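Local coordinates for protein thiosulfate reductase (Thermus thermophilus, PDB 2VPZ) that probably reduces sulfur compounds such as polysulfide or thiosulfate, using molybdenum held by two molybdopterin guanine dinucleotides and a [4Fe-4S] cluster, at residues G207-E212 and C692-H697; Y619-G624 and N717-R722. One frame throughout, in Å; residues are numbered along the deposited sequence.

Interaction 1. Residues G207-E212 and C692-H697; sequences GHHIGE and CVYIVH. With MGD (2-amino-5,6-dimercapto-7-methyl-3,7,8a,9-tetrahydro-8-oxa-1,3,9,10-tetraaza-anthracen-4-one guanosine dinucleotide), chain I.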
ATOM      1  N   GLY A 207     -14.994 -26.078  12.331  1.00 38.90           N
ATOM      2  CA  GLY A 207     -14.160 -26.193  13.507  1.00 42.09           C
ATOM      3  C   GLY A 207     -12.753 -26.708  13.325  1.00 43.06           C
ATOM      4  O   GLY A 207     -11.886 -26.851  14.195  1.00 47.99           O
ATOM      5  N   HIS A 208     -12.529 -27.038  12.075  1.00 42.07           N
ATOM      6  CA  HIS A 208     -11.285 -27.590  11.503  1.00 40.40           C
ATOM      7  C   HIS A 208     -10.312 -26.352  11.519  1.00 39.95           C
ATOM      8  O   HIS A 208     -10.391 -25.513  10.631  1.00 43.31           O
ATOM      9  CB  HIS A 208     -11.694 -28.021  10.034  1.00 38.72           C
ATOM     10  CG  HIS A 208     -10.880 -29.117   9.394  1.00 35.85           C
ATOM     11  ND1 HIS A 208      -9.534 -29.311   9.583  1.00 35.67           N
ATOM     12  CD2 HIS A 208     -11.229 -30.005   8.450  1.00 34.85           C
ATOM     13  CE1 HIS A 208      -9.096 -30.267   8.789  1.00 34.26           C
ATOM     14  NE2 HIS A 208     -10.114 -30.705   8.085  1.00 34.14           N
ATOM     15  N   HIS A 209      -9.411 -26.196  12.482  1.00 38.44           N
ATOM     16  CA  HIS A 209      -8.483 -25.064  12.445  1.00 35.80           C
ATOM     17  C   HIS A 209      -7.131 -25.401  11.743  1.00 36.30           C
ATOM     18  O   HIS A 209      -6.266 -26.048  12.346  1.00 39.91           O
ATOM     19  CB  HIS A 209      -8.244 -24.465  13.889  1.00 33.16           C
ATOM     20  CG  HIS A 209      -7.724 -25.408  14.926  1.00 29.08           C
ATOM     21  ND1 HIS A 209      -7.235 -24.980  16.140  1.00 25.48           N
ATOM     22  CD2 HIS A 209      -7.598 -26.731  14.934  1.00 26.24           C
ATOM     23  CE1 HIS A 209      -6.817 -26.009  16.843  1.00 24.42           C
ATOM     24  NE2 HIS A 209      -7.027 -27.092  16.122  1.00 24.65           N
ATOM     25  N   ILE A 210      -6.976 -25.027  10.471  1.00 35.42           N
ATOM     26  CA  ILE A 210      -5.749 -25.297   9.688  1.00 33.61           C
ATOM     27  C   ILE A 210      -4.817 -24.083   9.742  1.00 34.22           C
ATOM     28  O   ILE A 210      -5.172 -22.946   9.380  1.00 35.56           O
ATOM     29  CB  ILE A 210      -6.026 -25.702   8.175  1.00 31.43           C
ATOM     30  CG1 ILE A 210      -6.698 -27.078   8.088  1.00 28.16           C
ATOM     31  CG2 ILE A 210      -4.674 -25.705   7.407  1.00 30.30           C
ATOM     32  CD1 ILE A 210      -7.419 -27.353   6.739  1.00 24.00           C
ATOM     33  N   GLY A 211      -3.597 -24.331  10.199  1.00 34.99           N
ATOM     34  CA  GLY A 211      -2.632 -23.275  10.380  1.00 33.58           C
ATOM     35  C   GLY A 211      -2.245 -23.223  11.858  1.00 32.53           C
ATOM     36  O   GLY A 211      -1.144 -22.769  12.187  1.00 35.41           O
ATOM     37  N   GLU A 212      -3.151 -23.634  12.751  1.00 31.52           N
ATOM     38  CA  GLU A 212      -2.887 -23.738  14.202  1.00 31.04           C
ATOM     39  C   GLU A 212      -2.608 -25.252  14.394  1.00 29.89           C
ATOM     40  O   GLU A 212      -1.610 -25.636  15.034  1.00 28.51           O
ATOM     41  CB  GLU A 212      -4.093 -23.220  15.044  1.00 33.89           C
ATOM     42  CG  GLU A 212      -4.096 -21.672  15.090  1.00 35.59           C
ATOM     43  CD  GLU A 212      -5.432 -21.048  15.486  1.00 35.91           C
ATOM     44  OE1 GLU A 212      -6.411 -21.207  14.722  1.00 37.52           O
ATOM     45  OE2 GLU A 212      -5.492 -20.390  16.557  1.00 35.84           O
ATOM     46  N   CYS A 692     -17.986 -17.313  25.025  1.00 41.96           N
ATOM     47  CA  CYS A 692     -16.833 -18.154  25.130  1.00 42.35           C
ATOM     48  C   CYS A 692     -15.561 -17.574  25.573  1.00 40.14           C
ATOM     49  O   CYS A 692     -15.380 -16.359  25.622  1.00 41.65           O
ATOM     50  CB  CYS A 692     -16.585 -18.820  23.757  1.00 45.19           C
ATOM     51  SG  CYS A 692     -17.910 -19.756  23.002  1.00 50.07           S
ATOM     52  N   VAL A 693     -14.653 -18.511  25.791  1.00 37.27           N
ATOM     53  CA  VAL A 693     -13.289 -18.286  26.207  1.00 35.36           C
ATOM     54  C   VAL A 693     -12.496 -19.484  25.578  1.00 35.00           C
ATOM     55  O   VAL A 693     -13.033 -20.583  25.382  1.00 36.29           O
ATOM     56  CB  VAL A 693     -13.257 -18.209  27.806  1.00 33.92           C
ATOM     57  CG1 VAL A 693     -12.302 -19.204  28.406  1.00 32.83           C
ATOM     58  CG2 VAL A 693     -12.923 -16.761  28.244  1.00 33.72           C
ATOM     59  N   TYR A 694     -11.247 -19.248  25.209  1.00 33.29           N
ATOM     60  CA  TYR A 694     -10.403 -20.240  24.527  1.00 32.37           C
ATOM     61  C   TYR A 694      -8.949 -20.290  25.087  1.00 31.14           C
ATOM     62  O   TYR A 694      -8.402 -19.239  25.429  1.00 31.78           O
ATOM     63  CB  TYR A 694     -10.362 -19.877  23.012  1.00 32.70           C
ATOM     64  CG  TYR A 694      -9.378 -20.664  22.139  1.00 31.90           C
ATOM     65  CD1 TYR A 694      -9.742 -21.878  21.559  1.00 31.35           C
ATOM     66  CD2 TYR A 694      -8.063 -20.204  21.932  1.00 30.39           C
ATOM     67  CE1 TYR A 694      -8.832 -22.643  20.789  1.00 30.03           C
ATOM     68  CE2 TYR A 694      -7.136 -20.956  21.165  1.00 29.56           C
ATOM     69  CZ  TYR A 694      -7.532 -22.181  20.595  1.00 31.32           C
ATOM     70  OH  TYR A 694      -6.654 -22.939  19.843  1.00 29.75           O
ATOM     71  N   ILE A 695      -8.361 -21.479  25.241  1.00 30.38           N
ATOM     72  CA  ILE A 695      -6.953 -21.637  25.666  1.00 29.17           C
ATOM     73  C   ILE A 695      -6.335 -22.821  24.898  1.00 29.12           C
ATOM     74  O   ILE A 695      -7.052 -23.755  24.523  1.00 30.93           O
ATOM     75  CB  ILE A 695      -6.761 -21.913  27.223  1.00 28.65           C
ATOM     76  CG1 ILE A 695      -7.441 -23.211  27.636  1.00 27.63           C
ATOM     77  CG2 ILE A 695      -7.230 -20.680  28.045  1.00 27.87           C
ATOM     78  CD1 ILE A 695      -7.062 -23.737  29.061  1.00 26.73           C
ATOM     79  N   VAL A 696      -5.036 -22.780  24.605  1.00 27.58           N
ATOM     80  CA  VAL A 696      -4.378 -23.897  23.924  1.00 25.61           C
ATOM     81  C   VAL A 696      -4.161 -25.048  24.944  1.00 26.58           C
ATOM     82  O   VAL A 696      -3.714 -24.793  26.070  1.00 27.60           O
ATOM     83  CB  VAL A 696      -3.008 -23.463  23.291  1.00 25.93           C
ATOM     84  CG1 VAL A 696      -2.141 -24.710  22.936  1.00 24.32           C
ATOM     85  CG2 VAL A 696      -3.253 -22.583  22.031  1.00 21.30           C
ATOM     86  N   HIS A 697      -4.492 -26.291  24.541  1.00 26.43           N
ATOM     87  CA  HIS A 697      -4.331 -27.546  25.354  1.00 25.46           C
ATOM     88  C   HIS A 697      -2.864 -27.960  25.591  1.00 25.30           C
ATOM     89  O   HIS A 697      -2.025 -27.798  24.712  1.00 26.42           O
ATOM     90  CB  HIS A 697      -5.035 -28.791  24.696  1.00 28.09           C
ATOM     91  CG  HIS A 697      -4.602 -30.127  25.188  1.00 28.97           C
ATOM     92  ND1 HIS A 697      -4.789 -30.521  26.481  1.00 30.49           N
ATOM     93  CD2 HIS A 697      -3.900 -31.103  24.601  1.00 30.14           C
ATOM     94  CE1 HIS A 697      -4.204 -31.676  26.685  1.00 31.29           C
ATOM     95  NE2 HIS A 697      -3.653 -32.058  25.549  1.00 30.83           N
TER
HETATM   96  PB  MGD I1766     -11.266 -28.946  15.935  1.00 29.45           P
HETATM   97  O1B MGD I1766     -11.696 -29.335  17.294  1.00 30.92           O
HETATM   98  O2B MGD I1766     -12.098 -29.231  14.790  1.00 30.31           O
HETATM   99  O3B MGD I1766      -9.836 -29.664  15.968  1.00 28.55           O
HETATM  100  O3A MGD I1766      -7.366 -30.182  15.639  1.00 23.67           O
HETATM  101  PA  MGD I1766      -8.750 -30.111  14.886  1.00 26.89           P
HETATM  102  O1A MGD I1766      -8.919 -31.471  14.391  1.00 27.59           O
HETATM  103  O2A MGD I1766      -8.645 -29.134  13.814  1.00 24.89           O
HETATM  104  O5' MGD I1766     -10.971 -27.418  15.886  1.00 31.16           O
HETATM  105  C5' MGD I1766     -10.550 -26.534  16.928  1.00 31.22           C
HETATM  106  C4' MGD I1766     -11.423 -25.332  16.607  1.00 31.10           C
HETATM  107  O4' MGD I1766     -12.717 -25.816  16.927  1.00 32.35           O
HETATM  108  C3' MGD I1766     -11.253 -24.050  17.464  1.00 33.43           C
HETATM  109  O3' MGD I1766     -11.154 -22.870  16.625  1.00 31.24           O
HETATM  110  C2' MGD I1766     -12.549 -23.946  18.306  1.00 34.38           C
HETATM  111  O2' MGD I1766     -13.053 -22.619  18.217  1.00 33.50           O
HETATM  112  C1' MGD I1766     -13.518 -24.758  17.484  1.00 35.91           C
HETATM  113  N9  MGD I1766     -14.862 -25.073  18.044  1.00 38.88           N
HETATM  114  C8  MGD I1766     -15.173 -25.269  19.364  1.00 40.67           C
HETATM  115  N7  MGD I1766     -16.500 -25.531  19.533  1.00 40.55           N
HETATM  116  C5  MGD I1766     -17.061 -25.479  18.297  1.00 40.14           C
HETATM  117  C6  MGD I1766     -18.436 -25.577  17.765  1.00 40.02           C
HETATM  118  O6  MGD I1766     -19.333 -25.859  18.566  1.00 39.30           O
HETATM  119  N1  MGD I1766     -18.637 -25.453  16.455  1.00 39.40           N
HETATM  120  C2  MGD I1766     -17.625 -25.158  15.593  1.00 40.16           C
HETATM  121  N2  MGD I1766     -17.883 -25.031  14.243  1.00 40.23           N
HETATM  122  N3  MGD I1766     -16.326 -25.040  16.007  1.00 40.37           N
HETATM  123  C4  MGD I1766     -15.985 -25.187  17.317  1.00 39.27           C
HETATM  124  C10 MGD I1766      -6.849 -31.182  16.491  1.00 28.60           C
HETATM  125  C11 MGD I1766      -5.961 -32.003  15.613  1.00 31.56           C
HETATM  126  O11 MGD I1766      -4.824 -31.201  15.259  1.00 32.06           O
HETATM  127  C12 MGD I1766      -5.660 -33.419  16.169  1.00 34.59           C
HETATM  128  S12 MGD I1766      -6.890 -34.452  16.673  1.00 31.68           S
HETATM  129  C13 MGD I1766      -4.381 -33.929  16.278  1.00 34.58           C
HETATM  130  S13 MGD I1766      -4.127 -35.536  16.782  1.00 33.05           S
HETATM  131  C14 MGD I1766      -3.182 -33.089  15.923  1.00 33.20           C
HETATM  132  N15 MGD I1766      -2.444 -32.557  17.008  1.00 33.64           N
HETATM  133  C16 MGD I1766      -1.674 -31.431  16.865  1.00 36.05           C
HETATM  134  C17 MGD I1766      -0.821 -30.820  17.946  1.00 36.78           C
HETATM  135  O17 MGD I1766      -0.742 -31.391  19.069  1.00 39.32           O
HETATM  136  N18 MGD I1766      -0.070 -29.700  17.670  1.00 35.77           N
HETATM  137  C19 MGD I1766      -0.201 -29.120  16.449  1.00 36.26           C
HETATM  138  N19 MGD I1766       0.470 -28.001  16.256  1.00 35.61           N
HETATM  139  N20 MGD I1766      -0.978 -29.560  15.404  1.00 36.72           N
HETATM  140  C21 MGD I1766      -1.676 -30.724  15.578  1.00 36.23           C
HETATM  141  N22 MGD I1766      -2.470 -31.221  14.643  1.00 36.45           N
HETATM  142  C23 MGD I1766      -3.613 -32.022  14.936  1.00 33.32           C
HETATM  143  O   HOH W   1      -4.244 -21.681  18.787  1.00 38.02           O
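The irregular loop holding His209 and Glu212 faces the strand of Tyr694 with a gap between the backbones, the nearest alpha carbons being those of Glu212 and Val696, 9.8 Å apart. Across that gap only three side chains approach one another, and they do so loosely. Tyr694 reaches out from strand 692-696 so that its hydroxyl stands near the plane of the His209 imidazole, with Tyr694 OH 4.3 Å from His209 ND1. One water closes the space to Glu212: it accepts from Tyr694 OH at 2.9 Å and donates to Glu212 OE2, also at 2.9 Å. The same carboxylate is held more strongly from outside the two segments, by a salt bridge from OE2 to Arg238 and a bond from Thr241 N to OE1. Arg238 also makes a cation-pi contact with the Tyr694 ring, while Trp650 meets that ring edge-to-face.

The cofactor packs against His209 on the side of its ribose and phosphates. With CG set between the backbone N and the carbonyl carbon (chi1 57°), the His209 ring lies under the ribose methylene, MGD C5', centred 3.5 Å above one face. At the ring's edge and in its plane, His209 NE2 donates to MGD O3A, the ester oxygen between phosphorus PA and the pterin-side C10, at 3.1 Å, with an N-H...O angle of 135°, well short of straight. Packing on the face and a hydrogen bond at the edge together fix how the ring is turned. His697, hydrogen-bonded through ND1 to Asp716, touches the second dinucleotide. Segment 207-212 lies in the loop between strand 202-206 of a parallel sheet and helix 216-227, facing the phosphates as in nucleotide-binding beta-alpha units; opposite it, the C-terminal cofactor-binding domain helps close the dinucleotide pocket, as in molybdopterin oxidoreductases.

Interaction 2. Residues Y619-G624 and N717-R722; sequences YRLLYG and NYLQTR. With MGD (2-amino-5,6-dimercapto-7-methyl-3,7,8a,9-tetrahydro-8-oxa-1,3,9,10-tetraaza-anthracen-4-one guanosine dinucleotide), chain H.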
ATOM      1  N   TYR A 619     -18.173 -18.821  31.166  1.00 38.93           N
ATOM      2  CA  TYR A 619     -17.944 -18.921  29.709  1.00 36.71           C
ATOM      3  C   TYR A 619     -17.707 -20.371  29.278  1.00 35.53           C
ATOM      4  O   TYR A 619     -17.210 -21.161  30.072  1.00 35.74           O
ATOM      5  CB  TYR A 619     -16.740 -18.092  29.272  1.00 34.35           C
ATOM      6  CG  TYR A 619     -16.863 -16.631  29.579  1.00 34.26           C
ATOM      7  CD1 TYR A 619     -16.445 -16.121  30.814  1.00 34.53           C
ATOM      8  CD2 TYR A 619     -17.450 -15.754  28.659  1.00 34.24           C
ATOM      9  CE1 TYR A 619     -16.608 -14.773  31.134  1.00 32.48           C
ATOM     10  CE2 TYR A 619     -17.627 -14.400  28.961  1.00 33.05           C
ATOM     11  CZ  TYR A 619     -17.202 -13.913  30.201  1.00 34.43           C
ATOM     12  OH  TYR A 619     -17.380 -12.578  30.503  1.00 35.54           O
ATOM     13  N   ARG A 620     -18.064 -20.742  28.044  1.00 33.74           N
ATOM     14  CA  ARG A 620     -17.768 -22.092  27.602  1.00 32.16           C
ATOM     15  C   ARG A 620     -16.232 -22.104  27.359  1.00 31.91           C
ATOM     16  O   ARG A 620     -15.673 -21.141  26.844  1.00 33.49           O
ATOM     17  CB  ARG A 620     -18.526 -22.473  26.318  1.00 32.47           C
ATOM     18  CG  ARG A 620     -18.448 -23.971  25.955  1.00 32.50           C
ATOM     19  CD  ARG A 620     -19.250 -24.297  24.681  1.00 33.31           C
ATOM     20  NE  ARG A 620     -20.669 -23.956  24.771  1.00 32.57           N
ATOM     21  CZ  ARG A 620     -21.623 -24.694  25.341  1.00 33.72           C
ATOM     22  NH1 ARG A 620     -21.333 -25.863  25.899  1.00 32.80           N
ATOM     23  NH2 ARG A 620     -22.884 -24.252  25.346  1.00 32.78           N
ATOM     24  N   LEU A 621     -15.571 -23.192  27.771  1.00 31.01           N
ATOM     25  CA  LEU A 621     -14.124 -23.396  27.678  1.00 31.95           C
ATOM     26  C   LEU A 621     -13.808 -24.076  26.332  1.00 33.44           C
ATOM     27  O   LEU A 621     -14.112 -25.261  26.168  1.00 33.63           O
ATOM     28  CB  LEU A 621     -13.639 -24.286  28.825  1.00 32.10           C
ATOM     29  CG  LEU A 621     -12.215 -24.275  29.425  1.00 33.19           C
ATOM     30  CD1 LEU A 621     -11.770 -25.707  29.804  1.00 31.19           C
ATOM     31  CD2 LEU A 621     -11.245 -23.634  28.430  1.00 35.07           C
ATOM     32  N   LEU A 622     -13.255 -23.326  25.356  1.00 32.75           N
ATOM     33  CA  LEU A 622     -12.912 -23.900  24.055  1.00 31.78           C
ATOM     34  C   LEU A 622     -11.379 -24.145  24.135  1.00 33.25           C
ATOM     35  O   LEU A 622     -10.701 -23.580  24.992  1.00 33.04           O
ATOM     36  CB  LEU A 622     -13.342 -22.981  22.898  1.00 30.88           C
ATOM     37  CG  LEU A 622     -14.838 -22.541  22.788  1.00 28.72           C
ATOM     38  CD1 LEU A 622     -15.092 -21.672  21.522  1.00 27.72           C
ATOM     39  CD2 LEU A 622     -15.764 -23.778  22.782  1.00 28.11           C
ATOM     40  N   TYR A 623     -10.826 -25.003  23.276  1.00 33.87           N
ATOM     41  CA  TYR A 623      -9.407 -25.300  23.384  1.00 34.17           C
ATOM     42  C   TYR A 623      -8.887 -25.762  22.018  1.00 34.60           C
ATOM     43  O   TYR A 623      -9.666 -26.071  21.119  1.00 33.82           O
ATOM     44  CB  TYR A 623      -9.210 -26.366  24.461  1.00 32.65           C
ATOM     45  CG  TYR A 623     -10.025 -27.615  24.194  1.00 34.69           C
ATOM     46  CD1 TYR A 623      -9.554 -28.616  23.343  1.00 34.23           C
ATOM     47  CD2 TYR A 623     -11.336 -27.761  24.702  1.00 33.13           C
ATOM     48  CE1 TYR A 623     -10.337 -29.713  22.986  1.00 33.67           C
ATOM     49  CE2 TYR A 623     -12.129 -28.849  24.356  1.00 32.76           C
ATOM     50  CZ  TYR A 623     -11.622 -29.833  23.491  1.00 33.56           C
ATOM     51  OH  TYR A 623     -12.393 -30.911  23.131  1.00 34.05           O
ATOM     52  N   GLY A 624      -7.572 -25.808  21.854  1.00 35.08           N
ATOM     53  CA  GLY A 624      -7.029 -26.204  20.589  1.00 33.27           C
ATOM     54  C   GLY A 624      -5.525 -26.290  20.558  1.00 33.35           C
ATOM     55  O   GLY A 624      -4.876 -26.450  21.595  1.00 32.04           O
ATOM     56  N   ASN A 717      -7.425 -29.691  30.569  1.00 34.79           N
ATOM     57  CA  ASN A 717      -7.802 -31.019  31.123  1.00 34.31           C
ATOM     58  C   ASN A 717      -8.073 -31.009  32.640  1.00 34.69           C
ATOM     59  O   ASN A 717      -8.959 -31.721  33.115  1.00 34.46           O
ATOM     60  CB  ASN A 717      -6.727 -32.075  30.847  1.00 32.07           C
ATOM     61  CG  ASN A 717      -7.271 -33.486  30.960  1.00 32.97           C
ATOM     62  OD1 ASN A 717      -6.720 -34.345  31.656  1.00 34.53           O
ATOM     63  ND2 ASN A 717      -8.369 -33.728  30.267  1.00 31.00           N
ATOM     64  N   TYR A 718      -7.298 -30.245  33.406  1.00 35.23           N
ATOM     65  CA  TYR A 718      -7.565 -30.166  34.841  1.00 34.81           C
ATOM     66  C   TYR A 718      -8.877 -29.400  35.090  1.00 35.53           C
ATOM     67  O   TYR A 718      -9.440 -29.465  36.182  1.00 36.10           O
ATOM     68  CB  TYR A 718      -6.425 -29.508  35.621  1.00 32.78           C
ATOM     69  CG  TYR A 718      -5.379 -30.485  36.119  1.00 30.85           C
ATOM     70  CD1 TYR A 718      -4.404 -30.964  35.263  1.00 29.51           C
ATOM     71  CD2 TYR A 718      -5.370 -30.935  37.448  1.00 30.27           C
ATOM     72  CE1 TYR A 718      -3.436 -31.863  35.700  1.00 29.54           C
ATOM     73  CE2 TYR A 718      -4.399 -31.845  37.903  1.00 28.21           C
ATOM     74  CZ  TYR A 718      -3.430 -32.303  37.016  1.00 29.70           C
ATOM     75  OH  TYR A 718      -2.446 -33.181  37.416  1.00 30.04           O
ATOM     76  N   LEU A 719      -9.379 -28.692  34.087  1.00 35.25           N
ATOM     77  CA  LEU A 719     -10.635 -27.951  34.249  1.00 35.30           C
ATOM     78  C   LEU A 719     -11.807 -28.734  33.694  1.00 35.45           C
ATOM     79  O   LEU A 719     -12.960 -28.393  33.941  1.00 35.88           O
ATOM     80  CB  LEU A 719     -10.572 -26.599  33.541  1.00 35.01           C
ATOM     81  CG  LEU A 719      -9.755 -25.513  34.216  1.00 36.70           C
ATOM     82  CD1 LEU A 719      -9.280 -24.462  33.212  1.00 36.30           C
ATOM     83  CD2 LEU A 719     -10.606 -24.875  35.305  1.00 37.49           C
ATOM     84  N   GLN A 720     -11.495 -29.760  32.903  1.00 36.64           N
ATOM     85  CA  GLN A 720     -12.514 -30.613  32.283  1.00 38.30           C
ATOM     86  C   GLN A 720     -12.819 -31.768  33.241  1.00 39.11           C
ATOM     87  O   GLN A 720     -12.357 -32.901  33.119  1.00 38.95           O
ATOM     88  CB  GLN A 720     -12.046 -31.070  30.883  1.00 37.33           C
ATOM     89  CG  GLN A 720     -12.178 -29.943  29.832  1.00 38.28           C
ATOM     90  CD  GLN A 720     -11.042 -29.872  28.800  1.00 39.97           C
ATOM     91  OE1 GLN A 720      -9.981 -30.482  28.972  1.00 40.14           O
ATOM     92  NE2 GLN A 720     -11.260 -29.092  27.727  1.00 39.78           N
ATOM     93  N   THR A 721     -13.616 -31.408  34.225  1.00 40.30           N
ATOM     94  CA  THR A 721     -14.022 -32.282  35.293  1.00 41.53           C
ATOM     95  C   THR A 721     -15.127 -33.282  34.884  1.00 41.57           C
ATOM     96  O   THR A 721     -15.100 -34.446  35.292  1.00 41.91           O
ATOM     97  CB  THR A 721     -14.463 -31.409  36.511  1.00 41.91           C
ATOM     98  OG1 THR A 721     -13.399 -31.284  37.434  1.00 43.56           O
ATOM     99  CG2 THR A 721     -15.709 -31.984  37.159  1.00 43.37           C
ATOM    100  N   ARG A 722     -16.055 -32.797  34.059  1.00 43.59           N
ATOM    101  CA  ARG A 722     -17.205 -33.565  33.529  1.00 45.28           C
ATOM    102  C   ARG A 722     -17.113 -33.746  31.990  1.00 44.88           C
ATOM    103  O   ARG A 722     -16.324 -33.071  31.346  1.00 44.98           O
ATOM    104  CB  ARG A 722     -18.528 -32.820  33.838  1.00 47.21           C
ATOM    105  CG  ARG A 722     -18.726 -32.301  35.287  1.00 50.85           C
ATOM    106  CD  ARG A 722     -19.871 -31.250  35.373  1.00 54.08           C
ATOM    107  NE  ARG A 722     -20.274 -30.809  36.717  1.00 57.39           N
ATOM    108  CZ  ARG A 722     -21.291 -29.985  36.987  1.00 58.32           C
ATOM    109  NH1 ARG A 722     -22.027 -29.492  36.000  1.00 57.73           N
ATOM    110  NH2 ARG A 722     -21.586 -29.654  38.249  1.00 58.27           N
TER
HETATM  111  PB  MGD H1765       0.859 -36.160  24.756  1.00 36.68           P
HETATM  112  O1B MGD H1765       0.454 -35.081  25.712  1.00 34.60           O
HETATM  113  O2B MGD H1765       1.858 -35.855  23.682  1.00 34.50           O
HETATM  114  O3B MGD H1765      -0.552 -36.777  24.273  1.00 31.19           O
HETATM  115  O3A MGD H1765      -2.762 -37.774  23.632  1.00 28.85           O
HETATM  116  PA  MGD H1765      -1.266 -38.204  23.987  1.00 31.64           P
HETATM  117  O1A MGD H1765      -0.434 -38.767  22.847  1.00 29.82           O
HETATM  118  O2A MGD H1765      -1.357 -38.935  25.279  1.00 31.57           O
HETATM  119  O5' MGD H1765       1.481 -37.358  25.553  1.00 35.59           O
HETATM  120  C5' MGD H1765       2.559 -38.135  25.030  1.00 39.01           C
HETATM  121  C4' MGD H1765       3.184 -38.856  26.224  1.00 40.29           C
HETATM  122  O4' MGD H1765       4.060 -39.762  25.562  1.00 41.49           O
HETATM  123  C3' MGD H1765       4.052 -38.010  27.119  1.00 41.88           C
HETATM  124  O3' MGD H1765       4.085 -38.687  28.382  1.00 41.72           O
HETATM  125  C2' MGD H1765       5.409 -38.082  26.400  1.00 42.66           C
HETATM  126  O2' MGD H1765       6.405 -37.799  27.348  1.00 45.60           O
HETATM  127  C1' MGD H1765       5.461 -39.529  25.903  1.00 43.21           C
HETATM  128  N9  MGD H1765       6.353 -39.872  24.731  1.00 41.66           N
HETATM  129  C8  MGD H1765       6.629 -39.091  23.685  1.00 42.13           C
HETATM  130  N7  MGD H1765       7.426 -39.683  22.766  1.00 41.18           N
HETATM  131  C5  MGD H1765       7.657 -40.944  23.193  1.00 41.56           C
HETATM  132  C6  MGD H1765       8.389 -42.189  22.690  1.00 40.39           C
HETATM  133  O6  MGD H1765       9.069 -42.199  21.603  1.00 37.09           O
HETATM  134  N1  MGD H1765       8.309 -43.297  23.498  1.00 39.81           N
HETATM  135  C2  MGD H1765       7.630 -43.340  24.687  1.00 40.45           C
HETATM  136  N2  MGD H1765       7.569 -44.455  25.479  1.00 40.33           N
HETATM  137  N3  MGD H1765       6.964 -42.264  25.126  1.00 41.69           N
HETATM  138  C4  MGD H1765       6.932 -41.048  24.487  1.00 41.31           C
HETATM  139  C10 MGD H1765      -3.171 -37.433  22.271  1.00 30.87           C
HETATM  140  C11 MGD H1765      -4.660 -37.358  22.259  1.00 32.27           C
HETATM  141  O11 MGD H1765      -5.021 -36.620  23.427  1.00 34.53           O
HETATM  142  C12 MGD H1765      -5.311 -36.794  21.050  1.00 34.05           C
HETATM  143  S12 MGD H1765      -4.904 -37.320  19.471  1.00 31.04           S
HETATM  144  C13 MGD H1765      -6.301 -35.904  21.127  1.00 34.68           C
HETATM  145  S13 MGD H1765      -7.071 -35.167  19.851  1.00 32.93           S
HETATM  146  C14 MGD H1765      -6.926 -35.431  22.323  1.00 36.21           C
HETATM  147  N15 MGD H1765      -6.619 -33.981  22.481  1.00 39.49           N
HETATM  148  C16 MGD H1765      -6.978 -33.471  23.705  1.00 41.52           C
HETATM  149  C17 MGD H1765      -7.338 -32.083  24.010  1.00 40.56           C
HETATM  150  O17 MGD H1765      -7.291 -31.193  23.110  1.00 41.77           O
HETATM  151  N18 MGD H1765      -7.727 -31.795  25.253  1.00 41.55           N
HETATM  152  C19 MGD H1765      -7.799 -32.710  26.239  1.00 41.42           C
HETATM  153  N19 MGD H1765      -8.135 -32.370  27.521  1.00 40.69           N
HETATM  154  N20 MGD H1765      -7.512 -33.991  26.000  1.00 41.12           N
HETATM  155  C21 MGD H1765      -7.087 -34.430  24.820  1.00 40.59           C
HETATM  156  N22 MGD H1765      -6.745 -35.713  24.655  1.00 38.99           N
HETATM  157  C23 MGD H1765      -6.422 -36.326  23.413  1.00 35.78           C
HETATM  158  O   HOH W   2     -14.102 -27.746  27.806  1.00 39.44           O
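Gln720 brings its amide nitrogen against Tyr623, and this is the close part of the contact: Gln720 NE2 lies 3.3 Å from Tyr623 CD2 and 3.5 Å from CE2. Ring and amide planes stand 83° apart, almost perpendicular. A bend in the glutamine chain (chi2 142°) helps carry the amide to this place, where it works in two directions. Its nitrogen donates to Asp716 OD2 and to a water, and its oxygen, Gln720 OE1, accepts a weak bond from the pterin amino group, MGD N19, at 3.0 Å. The pterin carbonyl, MGD O17, approaches obliquely from the same side of the ring, near CD1 and CE1, 3.4 Å from Tyr623 CE1. The tyrosine hydroxyl is bonded to His333 and the ring has a cation-pi contact with Arg735, so the ring is held at several points.

Leu621 adds an apolar joint beside this. Its CD1 rests 4.0 Å from Leu719 CB, the two side chains crossing at about a right angle. Between the backbones the join is looser and wet: a water donates to Leu621 O at 3.0 Å and accepts from Gln720 NE2 at 3.1 Å. Beyond the inverse gamma turn centred on Gln720, the loop leaves the strand; Thr721 is partly exposed, and Arg722 is at the surface, salt-bridged to Asp673. Strand 619-624 and the loop 717-722 thus contribute part of a pterin pocket from the molybdopterin dinucleotide-binding domain, whose family belongs to the double-psi beta-barrel group.

From the N terminus the order is 207-212, 619-624, 692-697, 717-722, so the two contacts cross rather than nest. Interaction 1 closes the long loop, joining the molybdopterin oxidoreductase region to the C-terminal dinucleotide-binding domain, whereas interaction 2 closes a short one of 92 intervening residues inside that domain. They meet in its mixed sheet: strands 619-624 and 692-696 run parallel as neighbours, with probable hydrogen bonds from Leu622 N to Val693 O (2.8 Å) and from His697 N to Gly624 O (3.0 Å). Each interaction is chiefly at one dinucleotide, but His697 and Leu622 each reach the other's pocket, so the strand pair serves both.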